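Local coordinates for protein 4-alpha-glucanotransferase (Streptococcus agalactiae, PDB 6M6T) that binds glycan ligands in a pocket formed on a TIM-barrel fold, as a member of the amylomaltase (4-alpha-glucanotransferase) family, at residues G210-G215 and Y290-I295; L338-E343 and T359-M364; E387-Y392 and T439-T444. All coordinates share one frame; numbering follows the deposited sequence.

Interaction 1 of 3, residues G210-G215 and Y290-I295; sequences GIQIIG and YDYLRI
Asp291 grips the start of strand 212-215 through its carboxylate. With CG anti to its own carbonyl carbon (chi1 -51°), OD2 takes the N-H of Ile213 on its anti lone pair, Ile213 N to Asp291 OD2 2.6 Å at 167°. On the same edge of the strand, Ile213 O accepts, in the carbonyl plane, from both Asp291 N at 3.1 Å and Tyr292 N at 2.9 Å. Gln212 folds its bent chain so that its amide stacks on the Asp291 carboxylate, the planes 12° apart, and OE1 meets the edge of the Tyr292 ring, 3.5 Å from CE1. Further along, Gly215 CA sits over the centre of one face of the Tyr290 ring, a CH-pi contact, and Gly215 O receives Arg294 N at 2.8 Å, nearly along the C=O axis. In the second shell, Asn207 bonds weakly to Asp291 OD1, Asp216 forms a salt bridge with Arg294 NH2, and Phe43 meets Tyr292 edge-to-face. Strand 43-45 pairs with the far edge of strand 212-217, while Pro339 bonds to Leu293 beyond. The arrangement is that of two neighbouring parallel strands in the wall of a TIM barrel.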
ATOM      1  N   GLY A 210      10.013  19.077   5.798  1.00 46.17           N
ATOM      2  CA  GLY A 210       8.788  19.505   5.142  1.00 41.95           C
ATOM      3  C   GLY A 210       8.124  18.492   4.221  1.00 48.60           C
ATOM      4  O   GLY A 210       7.123  18.839   3.574  1.00 47.61           O
ATOM      5  N   ILE A 211       8.626  17.255   4.156  1.00 47.67           N
ATOM      6  CA  ILE A 211       8.060  16.203   3.311  1.00 47.56           C
ATOM      7  C   ILE A 211       7.071  15.371   4.125  1.00 48.85           C
ATOM      8  O   ILE A 211       7.420  14.846   5.191  1.00 46.63           O
ATOM      9  CB  ILE A 211       9.168  15.312   2.730  1.00 48.63           C
ATOM     10  CG1 ILE A 211       9.925  16.081   1.661  1.00 45.64           C
ATOM     11  CG2 ILE A 211       8.575  14.018   2.142  1.00 44.23           C
ATOM     12  CD1 ILE A 211       8.982  16.836   0.720  1.00 45.33           C
ATOM     13  N   GLN A 212       5.845  15.226   3.611  1.00 47.08           N
ATOM     14  CA  GLN A 212       4.778  14.484   4.274  1.00 40.06           C
ATOM     15  C   GLN A 212       4.466  13.187   3.530  1.00 42.84           C
ATOM     16  O   GLN A 212       4.482  13.155   2.292  1.00 41.60           O
ATOM     17  CB  GLN A 212       3.525  15.341   4.370  1.00 43.55           C
ATOM     18  CG  GLN A 212       3.736  16.685   5.045  1.00 52.88           C
ATOM     19  CD  GLN A 212       2.782  16.889   6.196  1.00 56.22           C
ATOM     20  OE1 GLN A 212       1.567  17.026   5.998  1.00 54.03           O
ATOM     21  NE2 GLN A 212       3.320  16.883   7.416  1.00 57.06           N
ATOM     22  N   ILE A 213       4.156  12.124   4.295  1.00 39.61           N
ATOM     23  CA  ILE A 213       3.945  10.771   3.767  1.00 39.27           C
ATOM     24  C   ILE A 213       2.453  10.463   3.665  1.00 42.46           C
ATOM     25  O   ILE A 213       1.717  10.547   4.659  1.00 43.12           O
ATOM     26  CB  ILE A 213       4.639   9.715   4.648  1.00 40.80           C
ATOM     27  CG1 ILE A 213       6.140   9.987   4.714  1.00 38.98           C
ATOM     28  CG2 ILE A 213       4.351   8.301   4.135  1.00 30.24           C
ATOM     29  CD1 ILE A 213       6.814   9.886   3.360  1.00 37.95           C
ATOM     30  N   ILE A 214       2.014  10.066   2.476  1.00 41.56           N
ATOM     31  CA  ILE A 214       0.680   9.507   2.286  1.00 44.16           C
ATOM     32  C   ILE A 214       0.795   7.987   2.329  1.00 42.25           C
ATOM     33  O   ILE A 214       1.267   7.358   1.376  1.00 39.82           O
ATOM     34  CB  ILE A 214       0.040   9.960   0.968  1.00 43.28           C
ATOM     35  CG1 ILE A 214       0.246  11.448   0.723  1.00 44.02           C
ATOM     36  CG2 ILE A 214      -1.415   9.643   0.963  1.00 37.31           C
ATOM     37  CD1 ILE A 214       0.133  11.797  -0.757  1.00 46.77           C
ATOM     38  N   GLY A 215       0.347   7.402   3.434  1.00 43.43           N
ATOM     39  CA  GLY A 215       0.229   5.962   3.525  1.00 51.67           C
ATOM     40  C   GLY A 215      -1.080   5.411   2.947  1.00 54.69           C
ATOM     41  O   GLY A 215      -2.086   6.108   2.797  1.00 44.07           O
ATOM     42  N   TYR A 290       1.508   7.515   9.500  1.00 50.54           N
ATOM     43  CA  TYR A 290       1.654   8.367   8.335  1.00 49.80           C
ATOM     44  C   TYR A 290       1.329   9.804   8.705  1.00 49.03           C
ATOM     45  O   TYR A 290       1.061  10.133   9.870  1.00 48.94           O
ATOM     46  CB  TYR A 290       0.759   7.861   7.201  1.00 45.94           C
ATOM     47  CG  TYR A 290       0.963   6.384   6.951  1.00 46.61           C
ATOM     48  CD1 TYR A 290       2.215   5.886   6.580  1.00 49.11           C
ATOM     49  CD2 TYR A 290      -0.070   5.484   7.111  1.00 48.74           C
ATOM     50  CE1 TYR A 290       2.414   4.531   6.346  1.00 46.39           C
ATOM     51  CE2 TYR A 290       0.123   4.124   6.886  1.00 52.57           C
ATOM     52  CZ  TYR A 290       1.361   3.658   6.505  1.00 45.09           C
ATOM     53  OH  TYR A 290       1.533   2.314   6.277  1.00 46.72           O
ATOM     54  N   ASP A 291       1.403  10.670   7.699  1.00 46.54           N
ATOM     55  CA  ASP A 291       0.931  12.044   7.808  1.00 42.65           C
ATOM     56  C   ASP A 291      -0.423  12.232   7.125  1.00 49.04           C
ATOM     57  O   ASP A 291      -1.239  13.055   7.566  1.00 43.99           O
ATOM     58  CB  ASP A 291       1.957  13.008   7.196  1.00 42.51           C
ATOM     59  CG  ASP A 291       3.392  12.790   7.720  1.00 51.80           C
ATOM     60  OD1 ASP A 291       3.652  13.039   8.923  1.00 58.44           O
ATOM     61  OD2 ASP A 291       4.273  12.384   6.922  1.00 43.77           O
ATOM     62  N   TYR A 292      -0.684  11.465   6.070  1.00 45.27           N
ATOM     63  CA  TYR A 292      -1.959  11.478   5.376  1.00 46.91           C
ATOM     64  C   TYR A 292      -2.310  10.038   5.048  1.00 44.93           C
ATOM     65  O   TYR A 292      -1.519   9.350   4.404  1.00 47.42           O
ATOM     66  CB  TYR A 292      -1.893  12.323   4.089  1.00 45.22           C
ATOM     67  CG  TYR A 292      -2.236  13.774   4.289  1.00 42.96           C
ATOM     68  CD1 TYR A 292      -1.315  14.657   4.821  1.00 40.98           C
ATOM     69  CD2 TYR A 292      -3.493  14.258   3.960  1.00 53.55           C
ATOM     70  CE1 TYR A 292      -1.629  15.978   5.021  1.00 46.42           C
ATOM     71  CE2 TYR A 292      -3.822  15.594   4.154  1.00 51.94           C
ATOM     72  CZ  TYR A 292      -2.886  16.446   4.686  1.00 49.57           C
ATOM     73  OH  TYR A 292      -3.209  17.769   4.881  1.00 58.75           O
ATOM     74  N   LEU A 293      -3.490   9.591   5.457  1.00 44.05           N
ATOM     75  CA  LEU A 293      -3.917   8.223   5.218  1.00 42.60           C
ATOM     76  C   LEU A 293      -4.869   8.162   4.034  1.00 45.33           C
ATOM     77  O   LEU A 293      -5.808   8.953   3.933  1.00 47.58           O
ATOM     78  CB  LEU A 293      -4.600   7.639   6.455  1.00 47.38           C
ATOM     79  CG  LEU A 293      -4.872   6.133   6.438  1.00 50.04           C
ATOM     80  CD1 LEU A 293      -3.586   5.337   6.755  1.00 49.71           C
ATOM     81  CD2 LEU A 293      -6.011   5.787   7.397  1.00 44.57           C
ATOM     82  N   ARG A 294      -4.646   7.186   3.166  1.00 47.49           N
ATOM     83  CA  ARG A 294      -5.415   6.975   1.950  1.00 45.27           C
ATOM     84  C   ARG A 294      -6.155   5.656   2.110  1.00 50.07           C
ATOM     85  O   ARG A 294      -5.535   4.588   2.048  1.00 49.45           O
ATOM     86  CB  ARG A 294      -4.485   6.946   0.742  1.00 39.32           C
ATOM     87  CG  ARG A 294      -5.137   6.497  -0.542  1.00 51.06           C
ATOM     88  CD  ARG A 294      -4.245   5.511  -1.271  1.00 53.99           C
ATOM     89  NE  ARG A 294      -4.444   5.505  -2.720  1.00 57.97           N
ATOM     90  CZ  ARG A 294      -4.877   4.462  -3.424  1.00 55.72           C
ATOM     91  NH1 ARG A 294      -5.015   4.583  -4.744  1.00 53.56           N
ATOM     92  NH2 ARG A 294      -5.168   3.308  -2.816  1.00 45.84           N
ATOM     93  N   ILE A 295      -7.464   5.717   2.342  1.00 46.21           N
ATOM     94  CA  ILE A 295      -8.221   4.485   2.528  1.00 51.14           C
ATOM     95  C   ILE A 295      -8.584   3.925   1.155  1.00 52.40           C
ATOM     96  O   ILE A 295      -9.268   4.576   0.361  1.00 51.52           O
ATOM     97  CB  ILE A 295      -9.457   4.686   3.421  1.00 43.75           C
ATOM     98  CG1 ILE A 295     -10.166   3.344   3.624  1.00 53.63           C
ATOM     99  CG2 ILE A 295     -10.433   5.687   2.853  1.00 43.81           C
ATOM    100  CD1 ILE A 295      -9.230   2.130   3.910  1.00 53.30           C
TER

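Interaction 2 of 3, residues L338-E343 and T359-M364; sequences LPIIAE and TGFPGM. With AC1 (4,6-dideoxy-4-{[(1S,4R,5S,6S)-4,5,6-trihydroxy-3-(hydroxymethyl)cyclohex-2-en-1-yl]amino}-alpha-D-glucopyranose), chain J.
Ala342 N is the best-held polar atom between the two segments: one bond grips it, but a very straight one, to Pro362 O at 2.8 Å with 174° at the hydrogen and nearly along the C=O axis. This link joins strand 340-342 to the approach to strand 363-366, the fifth and sixth strands of the TIM barrel, and so closes the ring of strands. Gly363 CA adds a CA-H...O contact to Ala342 O. Before this bond in the chain, Phe361 lays its ring beside Ile340, whose CB stands over the ring centre 3.6 Å from the centroid, a CH-pi contact; Thr359 CB comes over the opposite face toward the rim. Thr359 OG1 also accepts from Phe361 N at 3.2 Å, an ST turn that fixes the backbone carrying the ring, and Phe328 of helix 324-335 packs against Phe361. On the other side of the strand, the Ile341 side chain crosses the Pro362 ring at about a right angle, CG2 4.0 Å from Pro362 CG. At the pocket end Met364 SD rests on Glu343 CG, 3.5 Å apart. The Glu343 chain, bent at chi2, sends its carboxylate on to the bound AC1: OE2 accepts from His297 N and lies 2.4 Å from AC1 O4.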
ATOM      1  N   LEU A 338      -9.610  14.151  10.509  1.00 51.89           N
ATOM      2  CA  LEU A 338      -8.293  13.546  10.288  1.00 47.35           C
ATOM      3  C   LEU A 338      -7.851  13.648   8.836  1.00 45.15           C
ATOM      4  O   LEU A 338      -8.686  13.626   7.925  1.00 46.20           O
ATOM      5  CB  LEU A 338      -8.265  12.064  10.697  1.00 47.25           C
ATOM      6  CG  LEU A 338      -8.755  11.692  12.089  1.00 50.36           C
ATOM      7  CD1 LEU A 338      -9.020  10.186  12.155  1.00 44.60           C
ATOM      8  CD2 LEU A 338      -7.769  12.158  13.163  1.00 43.99           C
ATOM      9  N   PRO A 339      -6.525  13.712   8.588  1.00 47.97           N
ATOM     10  CA  PRO A 339      -6.041  13.807   7.204  1.00 45.50           C
ATOM     11  C   PRO A 339      -6.248  12.544   6.382  1.00 50.57           C
ATOM     12  O   PRO A 339      -5.271  11.846   6.084  1.00 46.55           O
ATOM     13  CB  PRO A 339      -4.546  14.074   7.380  1.00 47.45           C
ATOM     14  CG  PRO A 339      -4.204  13.410   8.666  1.00 48.97           C
ATOM     15  CD  PRO A 339      -5.410  13.578   9.549  1.00 44.57           C
ATOM     16  N   ILE A 340      -7.492  12.241   6.001  1.00 43.10           N
ATOM     17  CA  ILE A 340      -7.777  11.089   5.150  1.00 42.39           C
ATOM     18  C   ILE A 340      -8.022  11.566   3.728  1.00 51.10           C
ATOM     19  O   ILE A 340      -8.682  12.596   3.508  1.00 52.39           O
ATOM     20  CB  ILE A 340      -8.993  10.285   5.648  1.00 40.48           C
ATOM     21  CG1 ILE A 340      -8.992  10.146   7.170  1.00 41.87           C
ATOM     22  CG2 ILE A 340      -9.037   8.918   4.968  1.00 44.55           C
ATOM     23  CD1 ILE A 340      -7.706   9.678   7.754  1.00 49.39           C
ATOM     24  N   ILE A 341      -7.523  10.813   2.752  1.00 48.59           N
ATOM     25  CA  ILE A 341      -7.985  10.946   1.380  1.00 47.64           C
ATOM     26  C   ILE A 341      -8.658   9.644   0.997  1.00 49.14           C
ATOM     27  O   ILE A 341      -8.225   8.561   1.413  1.00 52.58           O
ATOM     28  CB  ILE A 341      -6.860  11.318   0.399  1.00 50.78           C
ATOM     29  CG1 ILE A 341      -5.907  10.149   0.197  1.00 55.38           C
ATOM     30  CG2 ILE A 341      -6.120  12.560   0.883  1.00 51.39           C
ATOM     31  CD1 ILE A 341      -4.751  10.471  -0.725  1.00 51.62           C
ATOM     32  N   ALA A 342      -9.749   9.758   0.244  1.00 48.35           N
ATOM     33  CA  ALA A 342     -10.620   8.638  -0.073  1.00 39.38           C
ATOM     34  C   ALA A 342     -10.428   8.216  -1.520  1.00 44.46           C
ATOM     35  O   ALA A 342     -10.515   9.041  -2.435  1.00 48.56           O
ATOM     36  CB  ALA A 342     -12.076   9.015   0.171  1.00 39.96           C
ATOM     37  N   GLU A 343     -10.181   6.931  -1.724  1.00 44.07           N
ATOM     38  CA  GLU A 343     -10.005   6.366  -3.060  1.00 50.26           C
ATOM     39  C   GLU A 343     -11.375   5.909  -3.552  1.00 51.25           C
ATOM     40  O   GLU A 343     -11.831   4.814  -3.223  1.00 49.85           O
ATOM     41  CB  GLU A 343      -9.000   5.216  -3.012  1.00 50.96           C
ATOM     42  CG  GLU A 343      -8.387   4.842  -4.356  1.00 52.96           C
ATOM     43  CD  GLU A 343      -9.134   3.699  -5.047  1.00 67.93           C
ATOM     44  OE1 GLU A 343      -9.748   3.944  -6.101  1.00 67.75           O
ATOM     45  OE2 GLU A 343      -9.112   2.544  -4.557  1.00 68.94           O
ATOM     46  N   THR A 359     -18.035  13.164   4.523  1.00 41.47           N
ATOM     47  CA  THR A 359     -16.718  13.262   5.165  1.00 45.09           C
ATOM     48  C   THR A 359     -15.984  14.561   4.836  1.00 47.45           C
ATOM     49  O   THR A 359     -15.222  15.062   5.672  1.00 48.03           O
ATOM     50  CB  THR A 359     -15.816  12.084   4.792  1.00 41.41           C
ATOM     51  OG1 THR A 359     -15.537  12.097   3.385  1.00 40.86           O
ATOM     52  CG2 THR A 359     -16.460  10.781   5.159  1.00 39.61           C
ATOM     53  N   GLY A 360     -16.189  15.128   3.647  1.00 46.16           N
ATOM     54  CA  GLY A 360     -15.354  16.230   3.222  1.00 40.05           C
ATOM     55  C   GLY A 360     -13.915  15.867   2.906  1.00 50.09           C
ATOM     56  O   GLY A 360     -13.121  16.768   2.610  1.00 50.35           O
ATOM     57  N   PHE A 361     -13.552  14.580   2.962  1.00 43.19           N
ATOM     58  CA  PHE A 361     -12.242  14.153   2.504  1.00 40.75           C
ATOM     59  C   PHE A 361     -12.096  14.438   1.016  1.00 40.38           C
ATOM     60  O   PHE A 361     -13.073  14.381   0.269  1.00 46.50           O
ATOM     61  CB  PHE A 361     -12.026  12.651   2.693  1.00 51.00           C
ATOM     62  CG  PHE A 361     -12.163  12.159   4.105  1.00 50.09           C
ATOM     63  CD1 PHE A 361     -11.701  12.916   5.178  1.00 44.78           C
ATOM     64  CD2 PHE A 361     -12.718  10.900   4.347  1.00 42.48           C
ATOM     65  CE1 PHE A 361     -11.815  12.444   6.474  1.00 39.32           C
ATOM     66  CE2 PHE A 361     -12.850  10.428   5.629  1.00 41.46           C
ATOM     67  CZ  PHE A 361     -12.396  11.204   6.700  1.00 42.02           C
ATOM     68  N   PRO A 362     -10.886  14.721   0.550  1.00 48.37           N
ATOM     69  CA  PRO A 362     -10.645  14.666  -0.895  1.00 47.37           C
ATOM     70  C   PRO A 362     -10.868  13.271  -1.466  1.00 44.32           C
ATOM     71  O   PRO A 362     -10.598  12.248  -0.833  1.00 43.71           O
ATOM     72  CB  PRO A 362      -9.178  15.103  -1.038  1.00 44.04           C
ATOM     73  CG  PRO A 362      -8.735  15.569   0.332  1.00 47.70           C
ATOM     74  CD  PRO A 362      -9.917  15.596   1.236  1.00 48.64           C
ATOM     75  N   GLY A 363     -11.370  13.246  -2.696  1.00 44.70           N
ATOM     76  CA  GLY A 363     -11.404  12.049  -3.494  1.00 43.89           C
ATOM     77  C   GLY A 363     -10.440  12.134  -4.660  1.00 38.76           C
ATOM     78  O   GLY A 363      -9.677  13.084  -4.803  1.00 39.92           O
ATOM     79  N   MET A 364     -10.511  11.126  -5.514  1.00 41.77           N
ATOM     80  CA  MET A 364      -9.508  10.951  -6.547  1.00 43.42           C
ATOM     81  C   MET A 364     -10.028  11.369  -7.917  1.00 47.18           C
ATOM     82  O   MET A 364     -11.235  11.482  -8.150  1.00 55.23           O
ATOM     83  CB  MET A 364      -9.034   9.496  -6.579  1.00 48.81           C
ATOM     84  CG  MET A 364      -8.379   9.052  -5.274  1.00 50.18           C
ATOM     85  SD  MET A 364      -7.037   7.887  -5.549  1.00 51.97           S
ATOM     86  CE  MET A 364      -6.119   8.058  -4.011  1.00 45.45           C
TER
HETATM   87  C1  AC1 J   2     -12.860   0.873 -13.907  1.00 81.65           C
HETATM   88  O2  AC1 J   2     -14.158  -1.175 -14.021  1.00 78.38           O
HETATM   89  C2  AC1 J   2     -12.938  -0.604 -13.516  1.00 78.11           C
HETATM   90  C4A AC1 J   2     -10.185  -0.437  -6.777  1.00 67.27           C
HETATM   91  C3  AC1 J   2     -12.983  -0.706 -12.021  1.00 68.79           C
HETATM   92  O3  AC1 J   2     -13.058  -2.091 -11.708  1.00 73.77           O
HETATM   93  C4  AC1 J   2     -11.720  -0.090 -11.417  1.00 73.11           C
HETATM   94  N4A AC1 J   2     -11.780  -0.057  -9.953  1.00 70.29           N
HETATM   95  C5  AC1 J   2     -11.554   1.347 -11.866  1.00 72.54           C
HETATM   96  O5  AC1 J   2     -11.629   1.462 -13.323  1.00 74.56           O
HETATM   97  C6  AC1 J   2     -10.214   1.865 -11.305  1.00 60.50           C
HETATM   98  C1B AC1 J   2     -11.380  -1.298  -9.275  1.00 68.08           C
HETATM   99  C2B AC1 J   2     -12.094  -1.291  -7.960  1.00 65.36           C
HETATM  100  O2B AC1 J   2     -13.475  -1.064  -8.240  1.00 75.18           O
HETATM  101  C3B AC1 J   2     -11.584  -0.131  -7.144  1.00 61.28           C
HETATM  102  O3B AC1 J   2     -12.304  -0.029  -5.924  1.00 61.21           O
HETATM  103  O4  AC1 J   2      -9.633   0.697  -6.074  1.00 65.60           O
HETATM  104  C5B AC1 J   2      -9.429  -0.790  -7.907  1.00 68.53           C
HETATM  105  C7B AC1 J   2     -10.004  -1.265  -9.088  1.00 70.44           C
HETATM  106  C6B AC1 J   2      -7.921  -0.720  -7.798  1.00 65.92           C
HETATM  107  O6B AC1 J   2      -7.629   0.324  -6.865  1.00 68.61           O

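Interaction 3 of 3, residues E387-Y392 and T439-T444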
ATOM      1  N   GLU A 387     -11.291  21.692  -6.400  1.00 48.29           N
ATOM      2  CA  GLU A 387     -10.107  21.835  -5.563  1.00 43.47           C
ATOM      3  C   GLU A 387      -9.970  20.665  -4.603  1.00 45.63           C
ATOM      4  O   GLU A 387      -8.871  20.132  -4.420  1.00 46.54           O
ATOM      5  CB  GLU A 387     -10.166  23.171  -4.814  1.00 50.34           C
ATOM      6  CG  GLU A 387      -9.201  23.318  -3.637  1.00 53.73           C
ATOM      7  CD  GLU A 387      -9.826  22.870  -2.321  1.00 60.14           C
ATOM      8  OE1 GLU A 387      -9.291  21.930  -1.690  1.00 58.88           O
ATOM      9  OE2 GLU A 387     -10.861  23.449  -1.920  1.00 67.19           O
ATOM     10  N   ASN A 388     -11.075  20.227  -3.998  1.00 49.40           N
ATOM     11  CA  ASN A 388     -11.029  19.162  -2.991  1.00 47.92           C
ATOM     12  C   ASN A 388     -10.944  17.779  -3.649  1.00 47.24           C
ATOM     13  O   ASN A 388     -11.815  16.924  -3.487  1.00 46.95           O
ATOM     14  CB  ASN A 388     -12.238  19.263  -2.076  1.00 41.03           C
ATOM     15  CG  ASN A 388     -12.062  18.488  -0.807  1.00 44.91           C
ATOM     16  OD1 ASN A 388     -10.948  18.374  -0.290  1.00 44.31           O
ATOM     17  ND2 ASN A 388     -13.167  17.947  -0.279  1.00 38.80           N
ATOM     18  N   THR A 389      -9.869  17.581  -4.416  1.00 43.77           N
ATOM     19  CA  THR A 389      -9.533  16.300  -5.024  1.00 40.75           C
ATOM     20  C   THR A 389      -8.013  16.178  -5.118  1.00 43.81           C
ATOM     21  O   THR A 389      -7.280  17.178  -5.111  1.00 42.16           O
ATOM     22  CB  THR A 389     -10.146  16.123  -6.432  1.00 46.97           C
ATOM     23  OG1 THR A 389      -9.571  17.070  -7.344  1.00 49.47           O
ATOM     24  CG2 THR A 389     -11.673  16.265  -6.443  1.00 46.83           C
ATOM     25  N   ILE A 390      -7.548  14.933  -5.227  1.00 41.28           N
ATOM     26  CA  ILE A 390      -6.139  14.601  -5.436  1.00 34.39           C
ATOM     27  C   ILE A 390      -6.023  14.021  -6.834  1.00 36.43           C
ATOM     28  O   ILE A 390      -6.572  12.951  -7.100  1.00 43.48           O
ATOM     29  CB  ILE A 390      -5.632  13.579  -4.416  1.00 34.04           C
ATOM     30  CG1 ILE A 390      -5.984  13.978  -2.983  1.00 38.23           C
ATOM     31  CG2 ILE A 390      -4.148  13.328  -4.624  1.00 44.95           C
ATOM     32  CD1 ILE A 390      -5.767  15.439  -2.664  1.00 41.83           C
ATOM     33  N   ALA A 391      -5.311  14.675  -7.732  1.00 33.70           N
ATOM     34  CA  ALA A 391      -5.305  14.226  -9.118  1.00 33.64           C
ATOM     35  C   ALA A 391      -4.041  13.445  -9.442  1.00 37.11           C
ATOM     36  O   ALA A 391      -2.940  13.845  -9.063  1.00 39.08           O
ATOM     37  CB  ALA A 391      -5.454  15.399 -10.082  1.00 33.50           C
ATOM     38  N   TYR A 392      -4.224  12.317 -10.139  1.00 46.30           N
ATOM     39  CA  TYR A 392      -3.162  11.450 -10.637  1.00 41.65           C
ATOM     40  C   TYR A 392      -3.221  11.388 -12.151  1.00 48.00           C
ATOM     41  O   TYR A 392      -4.285  11.546 -12.762  1.00 49.67           O
ATOM     42  CB  TYR A 392      -3.276  10.005 -10.126  1.00 42.45           C
ATOM     43  CG  TYR A 392      -3.297   9.911  -8.641  1.00 43.13           C
ATOM     44  CD1 TYR A 392      -4.479  10.068  -7.942  1.00 37.34           C
ATOM     45  CD2 TYR A 392      -2.128   9.714  -7.930  1.00 43.34           C
ATOM     46  CE1 TYR A 392      -4.498  10.006  -6.581  1.00 42.80           C
ATOM     47  CE2 TYR A 392      -2.136   9.653  -6.562  1.00 46.49           C
ATOM     48  CZ  TYR A 392      -3.326   9.802  -5.890  1.00 47.47           C
ATOM     49  OH  TYR A 392      -3.343   9.738  -4.521  1.00 47.46           O
ATOM     50  N   THR A 439      -4.279  21.547 -13.399  1.00 33.96           N
ATOM     51  CA  THR A 439      -5.656  21.397 -12.938  1.00 38.38           C
ATOM     52  C   THR A 439      -5.883  22.112 -11.604  1.00 34.43           C
ATOM     53  O   THR A 439      -4.952  22.402 -10.853  1.00 34.79           O
ATOM     54  CB  THR A 439      -6.032  19.916 -12.793  1.00 38.69           C
ATOM     55  OG1 THR A 439      -5.566  19.408 -11.538  1.00 36.82           O
ATOM     56  CG2 THR A 439      -5.440  19.083 -13.921  1.00 39.82           C
ATOM     57  N   VAL A 440      -7.152  22.371 -11.301  1.00 30.83           N
ATOM     58  CA  VAL A 440      -7.502  23.136 -10.111  1.00 32.60           C
ATOM     59  C   VAL A 440      -7.378  22.294  -8.849  1.00 37.81           C
ATOM     60  O   VAL A 440      -7.733  22.755  -7.756  1.00 38.01           O
ATOM     61  CB  VAL A 440      -8.921  23.711 -10.234  1.00 34.31           C
ATOM     62  CG1 VAL A 440      -9.030  24.508 -11.503  1.00 34.18           C
ATOM     63  CG2 VAL A 440      -9.953  22.602 -10.210  1.00 32.29           C
ATOM     64  N   SER A 441      -6.900  21.053  -8.995  1.00 37.33           N
ATOM     65  CA  SER A 441      -6.806  20.132  -7.866  1.00 38.62           C
ATOM     66  C   SER A 441      -5.852  20.677  -6.811  1.00 39.18           C
ATOM     67  O   SER A 441      -4.835  21.290  -7.139  1.00 42.55           O
ATOM     68  CB  SER A 441      -6.327  18.751  -8.341  1.00 39.14           C
ATOM     69  OG  SER A 441      -7.384  17.916  -8.787  1.00 37.19           O
ATOM     70  N   GLN A 442      -6.174  20.453  -5.530  1.00 37.09           N
ATOM     71  CA  GLN A 442      -5.301  20.972  -4.484  1.00 35.95           C
ATOM     72  C   GLN A 442      -3.962  20.260  -4.483  1.00 41.33           C
ATOM     73  O   GLN A 442      -2.931  20.897  -4.235  1.00 42.50           O
ATOM     74  CB  GLN A 442      -5.968  20.883  -3.108  1.00 42.71           C
ATOM     75  CG  GLN A 442      -5.976  19.506  -2.435  1.00 48.61           C
ATOM     76  CD  GLN A 442      -6.792  19.487  -1.132  1.00 55.72           C
ATOM     77  OE1 GLN A 442      -8.025  19.634  -1.141  1.00 52.35           O
ATOM     78  NE2 GLN A 442      -6.102  19.305  -0.005  1.00 61.94           N
ATOM     79  N   THR A 443      -3.951  18.964  -4.806  1.00 41.37           N
ATOM     80  CA  THR A 443      -2.737  18.161  -4.849  1.00 34.94           C
ATOM     81  C   THR A 443      -2.738  17.303  -6.101  1.00 31.42           C
ATOM     82  O   THR A 443      -3.764  16.743  -6.472  1.00 39.86           O
ATOM     83  CB  THR A 443      -2.606  17.258  -3.614  1.00 36.36           C
ATOM     84  OG1 THR A 443      -2.878  18.009  -2.422  1.00 40.77           O
ATOM     85  CG2 THR A 443      -1.202  16.679  -3.524  1.00 37.15           C
ATOM     86  N   THR A 444      -1.591  17.205  -6.749  1.00 37.22           N
ATOM     87  CA  THR A 444      -1.387  16.296  -7.864  1.00 34.96           C
ATOM     88  C   THR A 444      -0.171  15.438  -7.564  1.00 36.24           C
ATOM     89  O   THR A 444       0.814  15.918  -6.987  1.00 41.09           O
ATOM     90  CB  THR A 444      -1.176  17.052  -9.177  1.00 40.79           C
ATOM     91  OG1 THR A 444      -0.118  18.011  -9.005  1.00 39.11           O
ATOM     92  CG2 THR A 444      -2.483  17.760  -9.624  1.00 33.33           C
TER
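The tight part of this contact is a short run of parallel strand pairing, Ile390 against Thr443 and Ala391 against Thr444. Ala391 N donates to Thr443 O at 2.9 Å and 164°, in the carbonyl plane, and two CA-H...O contacts line up beside it, Ile390 CA to Thr443 O and Thr444 CA to Ala391 O. On one face Ile390 lies alongside Thr443, its CD1 3.8 Å from Thr443 CB. On the other, Ala391 CB touches both Ser441 OG and Thr444 CG2, with Leu436 of helix 428-438 packed over Ala391 and Thr444. Two buried hydroxyls border this face: Ser441 OG donates to Thr389 OG1 at 2.8 Å, and Thr389 OG1 is bonded in turn to Thr386 O. Ahead of the strands the contact turns to the solvent side, where Glu387, Asn388 and Gln442 are partly exposed and Val440 is exposed. Here Glu387 O is gripped twice, by Thr389 N across an inverse gamma turn centred on Asn388 and by Gln442 N at 2.9 Å, on a lone pair. The Gln442 chain, CG between N and the carbonyl carbon (chi1 78°), extends to bring its end beside the Glu387 carboxylate, which has a long, weak ion pair with Lys3. Asn388 ND2 turns to Gly360 O. Within this barrel pair, then, backbone bonding holds the strands in register and hydroxyls pair beside it, while the charged and amide groups lie at the partly exposed end.

All three contacts belong to one eight-stranded barrel. Interactions 1 and 2 share a border, where Leu293 O probably accepts from Ile341 N; interactions 2 and 3 share another, where Gly363 O meets Ile390 N. Interactions 1 and 3 do not touch, their nearest atoms being about 5 Å apart. Each is largely buried, but interaction 3 lies farthest from the chain's centre, its own centre about 20 Å away, and alone has an exposed touching residue. Chemistry follows place: a carboxylate takes a backbone N-H near the start of a strand in interaction 1, aliphatic and aromatic carbons dominate interaction 2 up to the glycan pocket, and hydroxyls and amides mark interaction 3. Arg294 of interaction 1 packs on Met364 of interaction 2 close to that pocket.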